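Local coordinates for L-lysine 6-monooxygenase (Pseudomonas syringae pv. tomato, PDB 5CQF), which probably hydroxylates the side-chain amine of L-lysine, as an FAD- and NADP-dependent monooxygenase of siderophore biosynthesis, at residues F32-E37 against P80-S85; A90-D95 against W114-G119. All blocks are in the same frame, centred on the assembly; numbering follows the deposited sequence.

Contact 1. Residues F32-E37 against P80-S85; sequences FEDARE and PRNPRS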
loop_
_atom_site.group_PDB
_atom_site.type_symbol
_atom_site.label_atom_id
_atom_site.label_comp_id
_atom_site.label_asym_id
_atom_site.label_seq_id
_atom_site.Cartn_x
_atom_site.Cartn_y
_atom_site.Cartn_z
ATOM N N PHE A 32 -26.357 -13.381 -23.998
ATOM C CA PHE A 32 -27.130 -13.566 -25.228
ATOM C C PHE A 32 -26.575 -12.718 -26.346
ATOM O O PHE A 32 -26.360 -13.221 -27.454
ATOM C CB PHE A 32 -28.613 -13.293 -25.003
ATOM C CG PHE A 32 -29.301 -14.399 -24.268
ATOM C CD1 PHE A 32 -29.554 -15.595 -24.901
ATOM C CD2 PHE A 32 -29.634 -14.267 -22.939
ATOM C CE1 PHE A 32 -30.152 -16.631 -24.236
ATOM C CE2 PHE A 32 -30.239 -15.301 -22.255
ATOM C CZ PHE A 32 -30.509 -16.488 -22.910
ATOM N N GLU A 33 -26.296 -11.455 -26.059
ATOM C CA GLU A 33 -25.705 -10.603 -27.087
ATOM C C GLU A 33 -24.341 -11.097 -27.555
ATOM O O GLU A 33 -24.101 -11.113 -28.742
ATOM C CB GLU A 33 -25.643 -9.145 -26.645
ATOM C CG GLU A 33 -27.020 -8.514 -26.446
ATOM C CD GLU A 33 -27.812 -8.339 -27.751
ATOM O OE1 GLU A 33 -27.183 -8.045 -28.800
ATOM O OE2 GLU A 33 -29.060 -8.492 -27.723
ATOM N N ASP A 34 -23.444 -11.500 -26.653
ATOM C CA ASP A 34 -22.175 -12.112 -27.089
ATOM C C ASP A 34 -22.443 -13.204 -28.121
ATOM O O ASP A 34 -21.782 -13.278 -29.146
ATOM C CB ASP A 34 -21.411 -12.743 -25.921
ATOM C CG ASP A 34 -20.662 -11.709 -25.057
ATOM O OD1 ASP A 34 -20.698 -10.487 -25.368
ATOM O OD2 ASP A 34 -20.040 -12.140 -24.046
ATOM N N ALA A 35 -23.422 -14.048 -27.829
ATOM C CA ALA A 35 -23.756 -15.180 -28.678
ATOM C C ALA A 35 -24.340 -14.754 -30.048
ATOM O O ALA A 35 -23.894 -15.228 -31.095
ATOM C CB ALA A 35 -24.708 -16.101 -27.937
ATOM N N ARG A 36 -25.306 -13.838 -30.013
ATOM C CA ARG A 36 -25.886 -13.220 -31.210
ATOM C C ARG A 36 -24.808 -12.650 -32.135
ATOM O O ARG A 36 -24.811 -12.905 -33.349
ATOM C CB ARG A 36 -26.859 -12.098 -30.799
ATOM C CG ARG A 36 -27.825 -11.628 -31.885
ATOM C CD ARG A 36 -28.168 -10.148 -31.746
ATOM N NE ARG A 36 -26.972 -9.303 -31.895
ATOM C CZ ARG A 36 -26.480 -8.829 -33.050
ATOM N NH1 ARG A 36 -27.065 -9.082 -34.219
ATOM N NH2 ARG A 36 -25.384 -8.086 -33.041
ATOM N N GLU A 37 -23.883 -11.885 -31.562
ATOM C CA GLU A 37 -22.855 -11.204 -32.353
ATOM C C GLU A 37 -21.829 -12.184 -32.918
ATOM O O GLU A 37 -21.198 -11.916 -33.933
ATOM C CB GLU A 37 -22.135 -10.134 -31.528
ATOM C CG GLU A 37 -21.351 -9.138 -32.379
ATOM C CD GLU A 37 -19.880 -9.040 -32.016
ATOM O OE1 GLU A 37 -19.297 -7.969 -32.262
ATOM O OE2 GLU A 37 -19.305 -10.019 -31.506
ATOM N N PRO A 80 -15.245 -12.782 -16.640
ATOM C CA PRO A 80 -14.926 -14.110 -16.068
ATOM C C PRO A 80 -15.565 -15.228 -16.840
ATOM O O PRO A 80 -15.085 -16.355 -16.791
ATOM C CB PRO A 80 -15.463 -14.043 -14.620
ATOM C CG PRO A 80 -15.640 -12.609 -14.323
ATOM C CD PRO A 80 -15.919 -11.920 -15.657
ATOM N N ARG A 81 -16.629 -14.898 -17.557
ATOM C CA ARG A 81 -17.330 -15.811 -18.471
ATOM C C ARG A 81 -16.736 -15.748 -19.876
ATOM O O ARG A 81 -16.531 -16.788 -20.501
ATOM C CB ARG A 81 -18.805 -15.422 -18.559
ATOM C CG ARG A 81 -19.572 -16.203 -19.610
ATOM C CD ARG A 81 -21.047 -15.834 -19.685
ATOM N NE ARG A 81 -21.228 -14.415 -19.958
ATOM C CZ ARG A 81 -21.072 -13.830 -21.143
ATOM N NH1 ARG A 81 -20.780 -14.535 -22.231
ATOM N NH2 ARG A 81 -21.233 -12.513 -21.242
ATOM N N ASN A 82 -16.470 -14.531 -20.377
ATOM C CA ASN A 82 -15.930 -14.347 -21.742
ATOM C C ASN A 82 -15.113 -13.049 -21.879
ATOM O O ASN A 82 -15.678 -11.995 -22.061
ATOM C CB ASN A 82 -17.090 -14.330 -22.747
ATOM C CG ASN A 82 -16.651 -13.929 -24.126
ATOM O OD1 ASN A 82 -15.514 -14.148 -24.514
ATOM N ND2 ASN A 82 -17.560 -13.344 -24.881
ATOM N N PRO A 83 -13.805 -13.126 -21.738
ATOM C CA PRO A 83 -12.987 -11.929 -21.826
ATOM C C PRO A 83 -13.051 -11.201 -23.193
ATOM O O PRO A 83 -12.683 -10.055 -23.262
ATOM C CB PRO A 83 -11.577 -12.461 -21.593
ATOM C CG PRO A 83 -11.782 -13.694 -20.772
ATOM C CD PRO A 83 -12.997 -14.300 -21.372
ATOM N N ARG A 84 -13.530 -11.854 -24.244
ATOM C CA ARG A 84 -13.588 -11.257 -25.556
ATOM C C ARG A 84 -14.879 -10.490 -25.781
ATOM O O ARG A 84 -15.057 -9.859 -26.810
ATOM C CB ARG A 84 -13.461 -12.346 -26.615
ATOM C CG ARG A 84 -12.226 -13.189 -26.416
ATOM C CD ARG A 84 -12.038 -14.097 -27.592
ATOM N NE ARG A 84 -11.601 -13.354 -28.781
ATOM C CZ ARG A 84 -11.521 -13.882 -30.008
ATOM N NH1 ARG A 84 -11.836 -15.147 -30.222
ATOM N NH2 ARG A 84 -11.124 -13.139 -31.027
ATOM N N SER A 85 -15.773 -10.534 -24.816
ATOM C CA SER A 85 -17.017 -9.800 -24.910
ATOM C C SER A 85 -16.769 -8.333 -25.205
ATOM O O SER A 85 -15.805 -7.752 -24.728
ATOM C CB SER A 85 -17.782 -9.944 -23.608
ATOM O OG SER A 85 -18.967 -9.183 -23.601
#
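Asp34 meets Arg81, Asn82 and Ser85 through its carboxylate, in four hydrogen bonds. The charged part is a salt bridge. Both terminal nitrogens of Arg81 converge end-on on a single oxygen, with NH1 and NH2 each 3.1 Å from Asp34 OD2. That oxygen lies close to the guanidinium plane, at its edge; since both nitrogens use one oxygen and the planes are 47° apart, this is not the flat two-oxygen pairing. Extended through chi1 and chi2, the Arg81 chain bends at chi3, which brings the guanidinium to Asp34.

The neutral hydrogen bonds complete the set. Asn82 ND2 donates a hydrogen bond to Asp34 OD2 at 2.9 Å with an N-H...O angle of 156°, arriving from above the carboxylate plane; amide and carboxylate stand 86° apart. Ser85 OG donates to the syn lone pair of Asp34 OD1 at 2.8 Å. OD2 thus accepts three N-H groups and OD1 a hydroxyl, an environment that would be expected to stabilise the negative charge of this buried side chain.

The loop is ordered by local bonds. Asn82 to Ser85 form a type I turn, closed by Ser85 N to Asn82 O at 3.1 Å, and Asn82 OD1 takes the backbone N of Arg84 at 3.0 Å in an Asx turn. With OD1 so engaged, the amide keeps ND2 directed at Asp34. Ser85 OG is also bonded to Phe87 N.

Helix 23-37 follows strand 16-19 and a glycine-rich turn, consistent with a Rossmann-type dinucleotide-binding unit, and the carboxylate ties its last turns to the loop before helix 89-96. Glu37 and Arg84 form reciprocal salt bridges with Arg84 and Glu37 of the second subunit. Phe32, on another side of the helix, packs against strand 47-50 and helix 412-428.

Contact 2. Residues A90-D95 against W114-G119; sequences AMYLKD and WSDYLG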
loop_
_atom_site.group_PDB
_atom_site.type_symbol
_atom_site.label_atom_id
_atom_site.label_comp_id
_atom_site.label_asym_id
_atom_site.label_seq_id
_atom_site.Cartn_x
_atom_site.Cartn_y
_atom_site.Cartn_z
ATOM N N ALA A 90 -12.335 -3.353 -19.853
ATOM C CA ALA A 90 -11.269 -2.907 -20.734
ATOM C C ALA A 90 -11.822 -2.210 -21.983
ATOM O O ALA A 90 -11.349 -1.150 -22.338
ATOM C CB ALA A 90 -10.394 -4.066 -21.117
HETATM N N MSE A 91 -12.837 -2.776 -22.623
HETATM C CA MSE A 91 -13.517 -2.099 -23.720
HETATM C C MSE A 91 -14.192 -0.828 -23.294
HETATM O O MSE A 91 -14.253 0.134 -24.048
HETATM C CB MSE A 91 -14.624 -2.953 -24.314
HETATM C CG MSE A 91 -14.090 -4.097 -25.142
HETATM SE SE MSE A 91 -13.406 -3.458 -26.895
HETATM C CE MSE A 91 -15.095 -3.122 -27.864
ATOM N N TYR A 92 -14.763 -0.806 -22.097
ATOM C CA TYR A 92 -15.294 0.445 -21.548
ATOM C C TYR A 92 -14.218 1.497 -21.393
ATOM O O TYR A 92 -14.418 2.638 -21.768
ATOM C CB TYR A 92 -15.971 0.196 -20.191
ATOM C CG TYR A 92 -16.249 1.400 -19.378
ATOM C CD1 TYR A 92 -17.246 2.273 -19.715
ATOM C CD2 TYR A 92 -15.521 1.645 -18.255
ATOM C CE1 TYR A 92 -17.509 3.380 -18.947
ATOM C CE2 TYR A 92 -15.765 2.739 -17.470
ATOM C CZ TYR A 92 -16.768 3.598 -17.811
ATOM O OH TYR A 92 -16.979 4.677 -16.982
ATOM N N LEU A 93 -13.083 1.143 -20.824
ATOM C CA LEU A 93 -12.058 2.147 -20.616
ATOM C C LEU A 93 -11.544 2.657 -21.946
ATOM O O LEU A 93 -11.245 3.831 -22.076
ATOM C CB LEU A 93 -10.868 1.626 -19.838
ATOM C CG LEU A 93 -11.084 1.421 -18.369
ATOM C CD1 LEU A 93 -9.788 0.903 -17.751
ATOM C CD2 LEU A 93 -11.575 2.709 -17.742
ATOM N N LYS A 94 -11.378 1.758 -22.897
ATOM C CA LYS A 94 -10.853 2.143 -24.194
ATOM C C LYS A 94 -11.843 3.057 -24.912
ATOM O O LYS A 94 -11.453 4.049 -25.490
ATOM C CB LYS A 94 -10.552 0.903 -25.036
ATOM C CG LYS A 94 -10.212 1.176 -26.489
ATOM C CD LYS A 94 -9.449 -0.002 -27.070
ATOM C CE LYS A 94 -8.909 0.297 -28.462
ATOM N NZ LYS A 94 -9.958 0.065 -29.478
ATOM N N ASP A 95 -13.122 2.761 -24.832
ATOM C CA ASP A 95 -14.103 3.620 -25.464
ATOM C C ASP A 95 -14.093 5.019 -24.839
ATOM O O ASP A 95 -14.316 6.007 -25.539
ATOM C CB ASP A 95 -15.479 2.981 -25.361
ATOM C CG ASP A 95 -16.556 3.738 -26.111
ATOM O OD1 ASP A 95 -16.393 3.969 -27.315
ATOM O OD2 ASP A 95 -17.603 4.039 -25.500
ATOM N N TRP A 114 -17.863 2.153 -11.565
ATOM C CA TRP A 114 -18.609 0.916 -11.855
ATOM C C TRP A 114 -20.064 1.176 -12.253
ATOM O O TRP A 114 -20.584 0.501 -13.140
ATOM C CB TRP A 114 -18.585 -0.038 -10.663
ATOM C CG TRP A 114 -17.300 -0.730 -10.459
ATOM C CD1 TRP A 114 -16.398 -0.529 -9.449
ATOM C CD2 TRP A 114 -16.755 -1.737 -11.281
ATOM N NE1 TRP A 114 -15.328 -1.376 -9.593
ATOM C CE2 TRP A 114 -15.537 -2.128 -10.715
ATOM C CE3 TRP A 114 -17.185 -2.358 -12.448
ATOM C CZ2 TRP A 114 -14.751 -3.074 -11.285
ATOM C CZ3 TRP A 114 -16.395 -3.287 -13.015
ATOM C CH2 TRP A 114 -15.207 -3.642 -12.452
ATOM N N SER A 115 -20.718 2.153 -11.620
ATOM C CA SER A 115 -22.062 2.595 -12.056
ATOM C C SER A 115 -22.088 3.048 -13.498
ATOM O O SER A 115 -22.933 2.594 -14.290
ATOM C CB SER A 115 -22.578 3.772 -11.211
ATOM O OG SER A 115 -22.803 3.332 -9.891
ATOM N N ASP A 116 -21.178 3.962 -13.832
ATOM C CA ASP A 116 -21.054 4.438 -15.204
ATOM C C ASP A 116 -20.835 3.299 -16.181
ATOM O O ASP A 116 -21.489 3.228 -17.235
ATOM C CB ASP A 116 -19.910 5.438 -15.330
ATOM C CG ASP A 116 -19.949 6.187 -16.653
ATOM O OD1 ASP A 116 -20.886 6.978 -16.834
ATOM O OD2 ASP A 116 -19.080 5.988 -17.519
ATOM N N TYR A 117 -19.927 2.392 -15.827
ATOM C CA TYR A 117 -19.706 1.183 -16.636
ATOM C C TYR A 117 -21.001 0.448 -16.844
ATOM O O TYR A 117 -21.353 0.050 -17.938
ATOM C CB TYR A 117 -18.684 0.264 -15.955
ATOM C CG TYR A 117 -18.630 -1.167 -16.481
ATOM C CD1 TYR A 117 -18.168 -1.456 -17.761
ATOM C CD2 TYR A 117 -19.031 -2.241 -15.668
ATOM C CE1 TYR A 117 -18.123 -2.767 -18.222
ATOM C CE2 TYR A 117 -18.980 -3.545 -16.118
ATOM C CZ TYR A 117 -18.533 -3.806 -17.378
ATOM O OH TYR A 117 -18.514 -5.098 -17.804
ATOM N N LEU A 118 -21.725 0.274 -15.758
ATOM C CA LEU A 118 -22.938 -0.494 -15.792
ATOM C C LEU A 118 -23.986 0.153 -16.696
ATOM O O LEU A 118 -24.671 -0.528 -17.463
ATOM C CB LEU A 118 -23.433 -0.639 -14.361
ATOM C CG LEU A 118 -24.813 -1.231 -14.269
ATOM C CD1 LEU A 118 -24.696 -2.732 -14.398
ATOM C CD2 LEU A 118 -25.440 -0.828 -12.946
ATOM N N GLY A 119 -24.123 1.469 -16.629
ATOM C CA GLY A 119 -24.980 2.197 -17.610
ATOM C C GLY A 119 -24.443 2.040 -19.026
ATOM O O GLY A 119 -25.194 1.925 -19.980
#
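Tyr92 reaches from one helix to the other and has the most surface buried here, its ring set against Tyr117 and its hydroxyl against Asp116. Its CG stands anti to the backbone N (chi1 165°), which carries the ring across to helix 111-125. Tyr117 CA sits over one face, 4.0 Å from the centroid of the Tyr92 ring and 15° off its normal, a CH-pi contact with the helix backbone itself.

The Tyr117 ring follows, with its edge turned toward the face of the Tyr92 ring in an offset edge-to-face pair: the centroids are 5.7 Å apart and the planes inclined at 68°. The closest carbons, Tyr117 CD1 and Tyr92 CB at 3.7 Å, lie near the base of the Tyr92 side chain. The polar end of Tyr117 leads to another partner, its OH being hydrogen-bonded to Phe87 O.

Asp116 takes the far end of Tyr92. The hydroxyl OH of Tyr92 donates to the anti lone pair of Asp116 OD2 at 2.5 Å, a short separation whose exact length carries no weight at this resolution, and OD2 lies at the ring edge, near the plane. Arg98 NH2 also bonds Tyr92 OH.

Phe89 and Trp120 add their rings to this aromatic cluster, which joins helix 89-96 to helix 111-125. Helix 57-64 packs on Ser115 and Leu118, and helix 99-105 on Ala90 and Leu93.

In the fold
From the N terminus, helix 23-37 follows strand 16-19 of a parallel sheet, and contact 1 closes the connection that runs through strand 47-50 and helix 57-64 to residues 80-85. The chain then enters helix 89-96, and contact 2 closes a shorter excursion through helix 99-105 to helix 111-125. The two are in series, neither nested nor crossed. Their centres lie about 16 Å apart, and they touch where Ser85 O packs 4.1 Å from CG of selenomethionine Met91. Together they connect helix 23-37, which follows a glycine-rich turn consistent with a Rossmann-type unit, to the helical group at 89-125, and both border the second subunit.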